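Local structure of Xaa-Pro dipeptidase (Pyrococcus horikoshii, 1WY2) at residues 135-140 / 341-346; 207-212 / 228-233; 223-228 / 328-333; 242-247 / 317-322. The protein probably splits dipeptides that end in proline and begin with a nonpolar residue, working as a homodimer with two metal ions in each subunit. All coordinates share one frame; numbering follows the deposited sequence.

In the fold
Contacts 2, 3 and 4 are buried in the metallopeptidase domain, whereas contact 1 is only partly so and has two lysines exposed. Contacts 2 and 3 share strand 220-229 and one zinc ion: contact 2 is its hairpin pairing with strand 208-217, contact 3 its meeting with strand 325-336. That strand lies between 312-321, used by contact 4, and 339-342, used by contact 1, so three contacts reach one sheet. The chemistry follows the place. Backbone bonds and aliphatic groups fill contact 2, carboxylates, threonines and arginines fill contact 3 around the metals, contact 4 is wholly apolar helix-on-strand packing, and contact 1 pairs a small greasy patch with a salt-bridge network.

Contact 1: residues 135-140 / 341-346; sequences IIEKAC and KRLTKT
Ile136 is the first residue of helix segment 135-140 to reach across: its CG2, anti to the backbone N, meets Leu343 CD1 at 3.8 Å as the two side chains cross obliquely. Glu137 follows and carries the polar half of the contact. Its CG is also anti to the backbone N (chi1 -178°), and a bend at chi2 swings the carboxylate to the tip of Lys341, whose extended chain crosses it at about a right angle. Lys341 NZ sits astride the group, 3.1 Å from Glu137 OE1 and 3.1 Å from Glu137 OE2, using the syn lone pair of each. Glu137 OE2 makes a second, longer salt bridge to Lys345 NZ at 3.5 Å. An alanine here would remove the carboxylate that both lysines share and would probably loosen the helix from the strand end and the loop after it. Farther along, Cys140 points toward the loop, and its SG rests 3.7 Å from Leu343 CB and 3.8 Å from Thr344 CG2. The hydroxyl of Thr344 is engaged by Asp331 and by Thr332 N. Here helix 130-153 packs on the end of strand 339-342 and the loop after it, within the pita-bread fold of M24 peptidases.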
loop_
_atom_site.group_PDB
_atom_site.type_symbol
_atom_site.label_atom_id
_atom_site.label_comp_id
_atom_site.label_asym_id
_atom_site.label_seq_id
_atom_site.Cartn_x
_atom_site.Cartn_y
_atom_site.Cartn_z
ATOM N N ILE A 135 -0.088 -7.503 -21.106
ATOM C CA ILE A 135 -0.313 -6.378 -20.204
ATOM C C ILE A 135 0.978 -6.043 -19.460
ATOM O O ILE A 135 1.350 -4.876 -19.342
ATOM C CB ILE A 135 -1.418 -6.686 -19.170
ATOM C CG1 ILE A 135 -2.711 -7.081 -19.889
ATOM C CG2 ILE A 135 -1.670 -5.453 -18.303
ATOM C CD1 ILE A 135 -3.869 -7.385 -18.950
ATOM N N ILE A 136 1.659 -7.068 -18.959
ATOM C CA ILE A 136 2.909 -6.852 -18.238
ATOM C C ILE A 136 3.952 -6.233 -19.171
ATOM O O ILE A 136 4.696 -5.335 -18.775
ATOM C CB ILE A 136 3.456 -8.176 -17.658
ATOM C CG1 ILE A 136 2.557 -8.641 -16.509
ATOM C CG2 ILE A 136 4.892 -7.988 -17.180
ATOM C CD1 ILE A 136 2.745 -10.098 -16.129
ATOM N N GLU A 137 4.001 -6.700 -20.416
ATOM C CA GLU A 137 4.971 -6.160 -21.364
ATOM C C GLU A 137 4.718 -4.673 -21.608
ATOM O O GLU A 137 5.662 -3.891 -21.730
ATOM C CB GLU A 137 4.926 -6.947 -22.683
ATOM C CG GLU A 137 5.947 -6.483 -23.718
ATOM C CD GLU A 137 6.465 -7.619 -24.585
ATOM O OE1 GLU A 137 5.674 -8.528 -24.917
ATOM O OE2 GLU A 137 7.663 -7.596 -24.943
ATOM N N LYS A 138 3.449 -4.276 -21.668
ATOM C CA LYS A 138 3.125 -2.867 -21.881
ATOM C C LYS A 138 3.537 -2.045 -20.659
ATOM O O LYS A 138 4.007 -0.913 -20.791
ATOM C CB LYS A 138 1.626 -2.685 -22.150
ATOM C CG LYS A 138 1.261 -1.303 -22.675
ATOM C CD LYS A 138 1.884 -1.070 -24.045
ATOM C CE LYS A 138 1.457 0.257 -24.653
ATOM N NZ LYS A 138 2.033 0.401 -26.026
ATOM N N ALA A 139 3.360 -2.611 -19.468
ATOM C CA ALA A 139 3.743 -1.914 -18.244
ATOM C C ALA A 139 5.256 -1.712 -18.265
ATOM O O ALA A 139 5.770 -0.692 -17.802
ATOM C CB ALA A 139 3.341 -2.730 -17.014
ATOM N N CYS A 140 5.967 -2.694 -18.806
ATOM C CA CYS A 140 7.418 -2.613 -18.892
ATOM C C CYS A 140 7.826 -1.560 -19.917
ATOM O O CYS A 140 8.866 -0.919 -19.776
ATOM C CB CYS A 140 8.009 -3.976 -19.270
ATOM S SG CYS A 140 7.921 -5.219 -17.950
ATOM N N LYS A 341 12.905 -14.063 -22.231
ATOM C CA LYS A 341 12.654 -12.870 -23.026
ATOM C C LYS A 341 12.697 -11.679 -22.075
ATOM O O LYS A 341 12.057 -11.701 -21.022
ATOM C CB LYS A 341 11.276 -12.935 -23.688
ATOM C CG LYS A 341 10.892 -11.645 -24.399
ATOM C CD LYS A 341 9.471 -11.674 -24.934
ATOM C CE LYS A 341 9.175 -10.396 -25.706
ATOM N NZ LYS A 341 7.809 -10.387 -26.284
ATOM N N ARG A 342 13.461 -10.651 -22.430
ATOM C CA ARG A 342 13.538 -9.460 -21.593
ATOM C C ARG A 342 12.326 -8.580 -21.896
ATOM O O ARG A 342 12.178 -8.089 -23.017
ATOM C CB ARG A 342 14.839 -8.694 -21.877
ATOM C CG ARG A 342 16.101 -9.425 -21.425
ATOM C CD ARG A 342 17.366 -8.640 -21.770
ATOM N NE ARG A 342 17.384 -7.319 -21.144
ATOM C CZ ARG A 342 17.594 -6.187 -21.808
ATOM N NH1 ARG A 342 17.805 -6.217 -23.119
ATOM N NH2 ARG A 342 17.593 -5.029 -21.167
ATOM N N LEU A 343 11.450 -8.389 -20.909
ATOM C CA LEU A 343 10.260 -7.564 -21.118
ATOM C C LEU A 343 10.640 -6.092 -21.016
ATOM O O LEU A 343 10.057 -5.244 -21.691
ATOM C CB LEU A 343 9.167 -7.935 -20.111
ATOM C CG LEU A 343 8.742 -9.410 -20.168
ATOM C CD1 LEU A 343 7.588 -9.643 -19.201
ATOM C CD2 LEU A 343 8.318 -9.786 -21.588
ATOM N N THR A 344 11.613 -5.791 -20.155
ATOM C CA THR A 344 12.131 -4.434 -20.035
ATOM C C THR A 344 13.282 -4.459 -21.036
ATOM O O THR A 344 14.108 -5.372 -21.010
ATOM C CB THR A 344 12.633 -4.133 -18.607
ATOM O OG1 THR A 344 13.405 -5.236 -18.118
ATOM C CG2 THR A 344 11.456 -3.879 -17.684
ATOM N N LYS A 345 13.336 -3.471 -21.921
ATOM C CA LYS A 345 14.348 -3.472 -22.977
ATOM C C LYS A 345 15.393 -2.361 -22.980
ATOM O O LYS A 345 16.240 -2.312 -23.871
ATOM C CB LYS A 345 13.625 -3.493 -24.326
ATOM C CG LYS A 345 12.570 -4.592 -24.415
ATOM C CD LYS A 345 11.664 -4.430 -25.625
ATOM C CE LYS A 345 10.544 -5.465 -25.606
ATOM N NZ LYS A 345 9.612 -5.297 -26.763
ATOM N N THR A 346 15.344 -1.472 -21.998
ATOM C CA THR A 346 16.308 -0.377 -21.929
ATOM C C THR A 346 17.741 -0.898 -21.891
ATOM O O THR A 346 18.020 -1.923 -21.271
ATOM C CB THR A 346 16.069 0.492 -20.680
ATOM O OG1 THR A 346 14.789 1.126 -20.778
ATOM C CG2 THR A 346 17.148 1.559 -20.555
#

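Contact 2: residues 207-212 / 228-233; sequences DLVVID and IVVGSP. With ZN (zinc ion), chain D.
Ile228 gives up more surface here than any other residue, and Val209, its partner in an antiparallel hydrogen-bonded pair, comes next. Two backbone bonds join them: Val209 N to Ile228 O at 2.8 Å, with the donor lifted about 29° out of the carbonyl plane, and Ile228 N to Val209 O at 3.0 Å, which lies in the plane. Both side chains lie on the same face of the sheet. CG1 of Ile228 takes the crowded position between the backbone N and the carbonyl carbon (chi1 62°), which sets it against Val209 CB at 4.0 Å. Beyond it, Ile228 CD1 comes within 4.3 Å of Ile211 CD1, a looser touch. Val209 also reaches on to Val230, its CG2 meeting Val230 CG2 at 3.9 Å, the two crossing obliquely.

Asp207 contributes through its backbone. Its O accepts from Val230 N at 2.9 Å, in the carbonyl plane and fairly straight (161° at the hydrogen), while its carboxylate turns away to Lys201 and to Glu204 N. On the opposite face of the sheet, Leu208 and Val229 form the neighbouring non-hydrogen-bonded pair, with Leu208 CD2 and Val229 CG2 close at 3.5 Å. Farther along the strand, Asp212 OD1 binds zinc at 2.0 Å, and its OD2 is held in a salt bridge by Arg328. The chemistry is thus divided along one strand: backbone bonds and branched aliphatic groups fix the register of the 208-217 and 220-229 hairpin, and a few residues on, the same strand presents a metal-binding carboxylate.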
loop_
_atom_site.group_PDB
_atom_site.type_symbol
_atom_site.label_atom_id
_atom_site.label_comp_id
_atom_site.label_asym_id
_atom_site.label_seq_id
_atom_site.Cartn_x
_atom_site.Cartn_y
_atom_site.Cartn_z
ATOM N N ASP A 207 28.457 11.276 -9.230
ATOM C CA ASP A 207 27.548 10.416 -8.476
ATOM C C ASP A 207 27.075 9.185 -9.235
ATOM O O ASP A 207 26.753 9.265 -10.418
ATOM C CB ASP A 207 26.278 11.188 -8.091
ATOM C CG ASP A 207 26.383 11.900 -6.764
ATOM O OD1 ASP A 207 27.474 11.901 -6.154
ATOM O OD2 ASP A 207 25.351 12.464 -6.332
ATOM N N LEU A 208 27.039 8.048 -8.548
ATOM C CA LEU A 208 26.470 6.839 -9.130
ATOM C C LEU A 208 25.002 7.103 -8.805
ATOM O O LEU A 208 24.699 7.626 -7.730
ATOM C CB LEU A 208 26.915 5.584 -8.373
ATOM C CG LEU A 208 28.118 4.799 -8.898
ATOM C CD1 LEU A 208 28.580 3.813 -7.842
ATOM C CD2 LEU A 208 27.737 4.074 -10.185
ATOM N N VAL A 209 24.094 6.775 -9.716
ATOM C CA VAL A 209 22.675 6.990 -9.451
ATOM C C VAL A 209 21.901 5.738 -9.830
ATOM O O VAL A 209 21.910 5.318 -10.990
ATOM C CB VAL A 209 22.105 8.182 -10.255
ATOM C CG1 VAL A 209 20.671 8.475 -9.799
ATOM C CG2 VAL A 209 22.986 9.414 -10.069
ATOM N N VAL A 210 21.256 5.133 -8.840
ATOM C CA VAL A 210 20.459 3.936 -9.068
ATOM C C VAL A 210 19.020 4.394 -9.290
ATOM O O VAL A 210 18.478 5.162 -8.493
ATOM C CB VAL A 210 20.521 2.979 -7.849
ATOM C CG1 VAL A 210 19.624 1.762 -8.084
ATOM C CG2 VAL A 210 21.958 2.531 -7.615
ATOM N N ILE A 211 18.425 3.930 -10.385
ATOM C CA ILE A 211 17.053 4.277 -10.753
ATOM C C ILE A 211 16.232 2.991 -10.790
ATOM O O ILE A 211 16.381 2.181 -11.703
ATOM C CB ILE A 211 17.021 4.932 -12.154
ATOM C CG1 ILE A 211 17.986 6.123 -12.190
ATOM C CG2 ILE A 211 15.603 5.385 -12.494
ATOM C CD1 ILE A 211 18.348 6.576 -13.596
ATOM N N ASP A 212 15.374 2.805 -9.791
ATOM C CA ASP A 212 14.534 1.610 -9.693
ATOM C C ASP A 212 13.086 2.094 -9.653
ATOM O O ASP A 212 12.678 2.796 -8.726
ATOM C CB ASP A 212 14.881 0.840 -8.410
ATOM C CG ASP A 212 14.303 -0.568 -8.377
ATOM O OD1 ASP A 212 13.325 -0.854 -9.100
ATOM O OD2 ASP A 212 14.828 -1.393 -7.598
ATOM N N ILE A 228 23.473 4.692 -13.489
ATOM C CA ILE A 228 24.278 5.555 -14.346
ATOM C C ILE A 228 25.251 6.332 -13.464
ATOM O O ILE A 228 25.240 6.200 -12.241
ATOM C CB ILE A 228 23.405 6.581 -15.126
ATOM C CG1 ILE A 228 22.680 7.508 -14.147
ATOM C CG2 ILE A 228 22.393 5.853 -16.007
ATOM C CD1 ILE A 228 21.892 8.617 -14.818
ATOM N N VAL A 229 26.110 7.120 -14.098
ATOM C CA VAL A 229 27.055 7.958 -13.374
ATOM C C VAL A 229 26.939 9.338 -13.995
ATOM O O VAL A 229 26.876 9.469 -15.218
ATOM C CB VAL A 229 28.519 7.483 -13.518
ATOM C CG1 VAL A 229 29.453 8.505 -12.875
ATOM C CG2 VAL A 229 28.701 6.124 -12.858
ATOM N N VAL A 230 26.874 10.359 -13.152
ATOM C CA VAL A 230 26.775 11.726 -13.638
ATOM C C VAL A 230 28.199 12.177 -13.924
ATOM O O VAL A 230 28.973 12.436 -13.008
ATOM C CB VAL A 230 26.136 12.649 -12.583
ATOM C CG1 VAL A 230 26.037 14.071 -13.126
ATOM C CG2 VAL A 230 24.750 12.130 -12.216
ATOM N N GLY A 231 28.540 12.251 -15.206
ATOM C CA GLY A 231 29.880 12.640 -15.592
ATOM C C GLY A 231 30.685 11.393 -15.894
ATOM O O GLY A 231 30.136 10.399 -16.371
ATOM N N SER A 232 31.982 11.434 -15.611
ATOM C CA SER A 232 32.847 10.289 -15.861
ATOM C C SER A 232 33.010 9.459 -14.591
ATOM O O SER A 232 33.226 9.999 -13.507
ATOM C CB SER A 232 34.218 10.761 -16.348
ATOM O OG SER A 232 34.090 11.535 -17.527
ATOM N N PRO A 233 32.897 8.130 -14.709
ATOM C CA PRO A 233 33.044 7.270 -13.533
ATOM C C PRO A 233 34.509 7.022 -13.208
ATOM O O PRO A 233 35.349 6.988 -14.108
ATOM C CB PRO A 233 32.343 5.992 -13.966
ATOM C CG PRO A 233 32.719 5.910 -15.410
ATOM C CD PRO A 233 32.509 7.340 -15.891
HETATM ZN ZN ZN D . 13.056 -2.841 -8.965
#

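Contact 3: residues 223-228 / 328-333; sequences DITRTI and RIEDTI. With ZN (zinc ion), chain D; ZN (zinc ion), chain E.
The dinuclear metal site is built here, where strands 220-229 and 325-336 run antiparallel. Asp223 and Glu330 each bridge the two zinc ions: Asp223 OD1 binds one at 2.0 Å and OD2 the other at 2.1 Å, while Glu330 OE1 and OE2 repeat the pattern. The two side chains cross at about a right angle, with their carboxylate planes 61° apart, and the two metals probably offset the repulsion between the crowded oxygens. Behind them Thr225 and Glu330 form a hydrogen-bonded backbone pair, with Thr225 N 3.1 Å from Glu330 O. Thr332 OG1 donates to Asp223 O at 2.7 Å, on a lone pair, which probably helps hold Asp223 in place. Arg226 braces the far side. Its NH1 lies 2.8 Å from Glu330 O, and also donates to Thr225 O, while NH2 meets Asp331 OD1 at 2.8 Å. The guanidinium stands at 89° to that carboxylate, whose OD1 also takes the hydroxyl of Thr344. A leucine in place of Arg226 would lose these bonds and the salt bridge, and would probably slacken the pairing behind Glu330. Asp212 joins the first zinc, and His287 and Glu316 join the second, completing the five-residue, two-metal centre characteristic of M24 pita-bread peptidases.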
loop_
_atom_site.group_PDB
_atom_site.type_symbol
_atom_site.label_atom_id
_atom_site.label_comp_id
_atom_site.label_asym_id
_atom_site.label_seq_id
_atom_site.Cartn_x
_atom_site.Cartn_y
_atom_site.Cartn_z
ATOM N N ASP A 223 8.913 -3.739 -13.407
ATOM C CA ASP A 223 9.979 -3.429 -12.461
ATOM C C ASP A 223 11.292 -3.353 -13.227
ATOM O O ASP A 223 11.643 -4.282 -13.954
ATOM C CB ASP A 223 10.027 -4.547 -11.413
ATOM C CG ASP A 223 10.816 -4.180 -10.178
ATOM O OD1 ASP A 223 11.452 -3.105 -10.148
ATOM O OD2 ASP A 223 10.788 -4.994 -9.232
ATOM N N ILE A 224 12.014 -2.249 -13.068
ATOM C CA ILE A 224 13.278 -2.075 -13.772
ATOM C C ILE A 224 14.255 -1.214 -12.972
ATOM O O ILE A 224 13.845 -0.312 -12.251
ATOM C CB ILE A 224 13.033 -1.410 -15.158
ATOM C CG1 ILE A 224 14.333 -1.333 -15.957
ATOM C CG2 ILE A 224 12.463 -0.006 -14.972
ATOM C CD1 ILE A 224 14.167 -0.706 -17.345
ATOM N N THR A 225 15.545 -1.523 -13.080
ATOM C CA THR A 225 16.579 -0.742 -12.408
ATOM C C THR A 225 17.754 -0.539 -13.349
ATOM O O THR A 225 18.243 -1.486 -13.965
ATOM C CB THR A 225 17.165 -1.426 -11.140
ATOM O OG1 THR A 225 16.132 -1.674 -10.181
ATOM C CG2 THR A 225 18.212 -0.513 -10.493
ATOM N N ARG A 226 18.199 0.702 -13.467
ATOM C CA ARG A 226 19.369 1.012 -14.279
ATOM C C ARG A 226 20.233 1.919 -13.418
ATOM O O ARG A 226 19.720 2.715 -12.636
ATOM C CB ARG A 226 18.986 1.740 -15.571
ATOM C CG ARG A 226 18.286 0.860 -16.599
ATOM C CD ARG A 226 19.222 -0.199 -17.175
ATOM N NE ARG A 226 18.528 -1.048 -18.140
ATOM C CZ ARG A 226 17.796 -2.109 -17.813
ATOM N NH1 ARG A 226 17.668 -2.472 -16.537
ATOM N NH2 ARG A 226 17.168 -2.791 -18.758
ATOM N N THR A 227 21.544 1.783 -13.545
ATOM C CA THR A 227 22.449 2.621 -12.775
ATOM C C THR A 227 23.292 3.406 -13.765
ATOM O O THR A 227 23.747 2.858 -14.768
ATOM C CB THR A 227 23.376 1.777 -11.873
ATOM O OG1 THR A 227 22.589 1.067 -10.908
ATOM C CG2 THR A 227 24.377 2.670 -11.139
ATOM N N ILE A 228 23.473 4.692 -13.489
ATOM C CA ILE A 228 24.278 5.555 -14.346
ATOM C C ILE A 228 25.251 6.332 -13.464
ATOM O O ILE A 228 25.240 6.200 -12.241
ATOM C CB ILE A 228 23.405 6.581 -15.126
ATOM C CG1 ILE A 228 22.680 7.508 -14.147
ATOM C CG2 ILE A 228 22.393 5.853 -16.007
ATOM C CD1 ILE A 228 21.892 8.617 -14.818
ATOM N N ARG A 328 22.985 -1.455 -9.220
ATOM C CA ARG A 328 21.985 -2.495 -9.421
ATOM C C ARG A 328 21.460 -2.389 -10.847
ATOM O O ARG A 328 21.225 -1.294 -11.357
ATOM C CB ARG A 328 20.804 -2.382 -8.439
ATOM C CG ARG A 328 19.715 -3.442 -8.715
ATOM C CD ARG A 328 18.700 -3.619 -7.570
ATOM N NE ARG A 328 17.859 -2.448 -7.327
ATOM C CZ ARG A 328 18.092 -1.531 -6.390
ATOM N NH1 ARG A 328 19.150 -1.636 -5.599
ATOM N NH2 ARG A 328 17.246 -0.521 -6.221
ATOM N N ILE A 329 21.316 -3.537 -11.497
ATOM C CA ILE A 329 20.788 -3.597 -12.856
ATOM C C ILE A 329 19.695 -4.652 -12.798
ATOM O O ILE A 329 19.954 -5.805 -12.454
ATOM C CB ILE A 329 21.884 -3.994 -13.863
ATOM C CG1 ILE A 329 22.992 -2.935 -13.843
ATOM C CG2 ILE A 329 21.284 -4.115 -15.260
ATOM C CD1 ILE A 329 24.201 -3.273 -14.700
ATOM N N GLU A 330 18.471 -4.243 -13.115
ATOM C CA GLU A 330 17.313 -5.124 -13.039
ATOM C C GLU A 330 16.418 -5.133 -14.269
ATOM O O GLU A 330 16.101 -4.082 -14.828
ATOM C CB GLU A 330 16.464 -4.729 -11.821
ATOM C CG GLU A 330 15.043 -5.285 -11.833
ATOM C CD GLU A 330 14.219 -4.845 -10.641
ATOM O OE1 GLU A 330 14.361 -3.681 -10.212
ATOM O OE2 GLU A 330 13.416 -5.662 -10.148
ATOM N N ASP A 331 16.016 -6.334 -14.679
ATOM C CA ASP A 331 15.104 -6.518 -15.809
ATOM C C ASP A 331 13.949 -7.391 -15.342
ATOM O O ASP A 331 14.104 -8.187 -14.418
ATOM C CB ASP A 331 15.764 -7.281 -16.971
ATOM C CG ASP A 331 16.587 -6.398 -17.879
ATOM O OD1 ASP A 331 16.122 -5.294 -18.225
ATOM O OD2 ASP A 331 17.697 -6.831 -18.265
ATOM N N THR A 332 12.792 -7.230 -15.976
ATOM C CA THR A 332 11.655 -8.097 -15.694
ATOM C C THR A 332 11.745 -9.011 -16.908
ATOM O O THR A 332 11.875 -8.523 -18.033
ATOM C CB THR A 332 10.314 -7.346 -15.724
ATOM O OG1 THR A 332 10.218 -6.497 -14.576
ATOM C CG2 THR A 332 9.146 -8.335 -15.706
ATOM N N ILE A 333 11.719 -10.321 -16.693
ATOM C CA ILE A 333 11.822 -11.246 -17.812
ATOM C C ILE A 333 10.742 -12.309 -17.796
ATOM O O ILE A 333 10.130 -12.584 -16.764
ATOM C CB ILE A 333 13.200 -11.957 -17.845
ATOM C CG1 ILE A 333 13.334 -12.905 -16.650
ATOM C CG2 ILE A 333 14.323 -10.916 -17.834
ATOM C CD1 ILE A 333 14.545 -13.829 -16.731
HETATM ZN ZN ZN D . 13.056 -2.841 -8.965
HETATM ZN ZN ZN E . 12.485 -5.870 -8.296
#

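Contact 4: residues 242-247 / 317-322; sequences EIVLEA and PGIYIP
Val244 is the bump that fits the hollow here: it lodges between Pro317 and Ile319, over Gly318. Its two methyls divide the work. CG1, anti to the backbone N, presses on the carbonyl of Pro317, 3.4 Å from Pro317 O, and reaches that proline's CG at 4.1 Å. CG2 turns to the other flank and meets Ile319 CG1 at 3.7 Å, as the two side chains slide past each other in opposite directions. Between them the strand has no side chain to meet it, and Val244 CG2 lies 4.1 Å from Gly318 CA. A CB on Gly318 would point away from the helix and run into the hydroxyl of Tyr320, which is itself bonded to His283 and Arg328.

On one side of Val244, Ile243 crosses the tip of Ile319 at about a right angle, its CG2 3.8 Å from Ile319 CD1. On the other, one turn of helix along from Ile243, Ala247 offers only a methyl, and the ring of Pro317 settles near it with CG 4.3 Å from Ala247 CB. No hydrogen bond joins the two segments, so they meet through apolar packing. The short helix and strand axes approach to 8.2 Å and run nearly antiparallel, at 156°.

In the wider fold, helix 235-254 packs against the sheet, running roughly along its strands here, and Val244 also touches Val327 and Ile329 of the adjoining strand 325-336. Helix 261-274 closes the Pro317 end, its Ile272 touching both Ala247 and Pro317, and Pro317 directly follows the metal ligand Glu316.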
loop_
_atom_site.group_PDB
_atom_site.type_symbol
_atom_site.label_atom_id
_atom_site.label_comp_id
_atom_site.label_asym_id
_atom_site.label_seq_id
_atom_site.Cartn_x
_atom_site.Cartn_y
_atom_site.Cartn_z
ATOM N N GLU A 242 30.858 -3.133 -13.760
ATOM C CA GLU A 242 31.148 -4.206 -14.710
ATOM C C GLU A 242 30.817 -5.573 -14.126
ATOM O O GLU A 242 30.377 -6.474 -14.844
ATOM C CB GLU A 242 32.624 -4.159 -15.134
ATOM C CG GLU A 242 33.022 -2.848 -15.803
ATOM C CD GLU A 242 34.478 -2.818 -16.243
ATOM O OE1 GLU A 242 35.351 -3.271 -15.471
ATOM O OE2 GLU A 242 34.749 -2.327 -17.359
ATOM N N ILE A 243 31.035 -5.727 -12.824
ATOM C CA ILE A 243 30.748 -6.988 -12.144
ATOM C C ILE A 243 29.240 -7.254 -12.082
ATOM O O ILE A 243 28.785 -8.363 -12.364
ATOM C CB ILE A 243 31.337 -6.981 -10.718
ATOM C CG1 ILE A 243 32.867 -6.910 -10.798
ATOM C CG2 ILE A 243 30.892 -8.228 -9.953
ATOM C CD1 ILE A 243 33.551 -6.751 -9.453
ATOM N N VAL A 244 28.466 -6.242 -11.710
ATOM C CA VAL A 244 27.018 -6.409 -11.640
ATOM C C VAL A 244 26.458 -6.678 -13.040
ATOM O O VAL A 244 25.584 -7.523 -13.214
ATOM C CB VAL A 244 26.336 -5.160 -11.039
ATOM C CG1 VAL A 244 24.817 -5.297 -11.127
ATOM C CG2 VAL A 244 26.754 -4.998 -9.579
ATOM N N LEU A 245 26.975 -5.964 -14.038
ATOM C CA LEU A 245 26.525 -6.146 -15.416
ATOM C C LEU A 245 26.797 -7.572 -15.883
ATOM O O LEU A 245 25.954 -8.203 -16.524
ATOM C CB LEU A 245 27.248 -5.163 -16.344
ATOM C CG LEU A 245 26.888 -5.248 -17.831
ATOM C CD1 LEU A 245 25.424 -4.863 -18.030
ATOM C CD2 LEU A 245 27.794 -4.324 -18.627
ATOM N N GLU A 246 27.981 -8.079 -15.564
ATOM C CA GLU A 246 28.357 -9.432 -15.959
ATOM C C GLU A 246 27.435 -10.461 -15.308
ATOM O O GLU A 246 26.957 -11.388 -15.964
ATOM C CB GLU A 246 29.798 -9.716 -15.547
ATOM C CG GLU A 246 30.307 -11.083 -15.974
ATOM C CD GLU A 246 31.631 -11.433 -15.326
ATOM O OE1 GLU A 246 32.378 -10.500 -14.956
ATOM O OE2 GLU A 246 31.932 -12.639 -15.194
ATOM N N ALA A 247 27.194 -10.290 -14.013
ATOM C CA ALA A 247 26.335 -11.201 -13.265
ATOM C C ALA A 247 24.894 -11.159 -13.768
ATOM O O ALA A 247 24.252 -12.198 -13.905
ATOM C CB ALA A 247 26.379 -10.853 -11.777
ATOM N N PRO A 317 20.773 -8.382 -9.712
ATOM C CA PRO A 317 21.896 -8.446 -8.780
ATOM C C PRO A 317 22.379 -7.027 -8.485
ATOM O O PRO A 317 22.110 -6.094 -9.248
ATOM C CB PRO A 317 22.928 -9.266 -9.547
ATOM C CG PRO A 317 22.689 -8.829 -10.968
ATOM C CD PRO A 317 21.168 -8.838 -11.057
ATOM N N GLY A 318 23.081 -6.861 -7.372
ATOM C CA GLY A 318 23.593 -5.551 -7.025
ATOM C C GLY A 318 24.736 -5.661 -6.039
ATOM O O GLY A 318 24.910 -6.699 -5.400
ATOM N N ILE A 319 25.526 -4.596 -5.941
ATOM C CA ILE A 319 26.645 -4.527 -5.005
ATOM C C ILE A 319 26.528 -3.171 -4.322
ATOM O O ILE A 319 26.469 -2.135 -4.987
ATOM C CB ILE A 319 28.003 -4.615 -5.726
ATOM C CG1 ILE A 319 28.188 -6.018 -6.310
ATOM C CG2 ILE A 319 29.132 -4.268 -4.759
ATOM C CD1 ILE A 319 29.472 -6.180 -7.100
ATOM N N TYR A 320 26.486 -3.182 -2.995
ATOM C CA TYR A 320 26.338 -1.951 -2.231
ATOM C C TYR A 320 27.454 -1.795 -1.215
ATOM O O TYR A 320 27.607 -2.622 -0.321
ATOM C CB TYR A 320 24.976 -1.956 -1.535
ATOM C CG TYR A 320 23.882 -2.431 -2.458
ATOM C CD1 TYR A 320 23.565 -3.788 -2.551
ATOM C CD2 TYR A 320 23.221 -1.540 -3.301
ATOM C CE1 TYR A 320 22.620 -4.245 -3.468
ATOM C CE2 TYR A 320 22.275 -1.989 -4.222
ATOM C CZ TYR A 320 21.982 -3.341 -4.297
ATOM O OH TYR A 320 21.053 -3.792 -5.207
ATOM N N ILE A 321 28.237 -0.732 -1.382
ATOM C CA ILE A 321 29.368 -0.432 -0.499
ATOM C C ILE A 321 28.939 0.682 0.458
ATOM O O ILE A 321 28.776 1.829 0.049
ATOM C CB ILE A 321 30.587 0.049 -1.316
ATOM C CG1 ILE A 321 30.850 -0.910 -2.482
ATOM C CG2 ILE A 321 31.817 0.136 -0.417
ATOM C CD1 ILE A 321 31.092 -2.356 -2.065
ATOM N N PRO A 322 28.753 0.350 1.744
ATOM C CA PRO A 322 28.226 1.244 2.768
ATOM C C PRO A 322 28.877 2.633 2.722
ATOM O O PRO A 322 30.091 2.789 2.759
ATOM C CB PRO A 322 28.485 0.597 4.123
ATOM C CG PRO A 322 28.657 -0.900 3.896
ATOM C CD PRO A 322 28.937 -0.976 2.320
#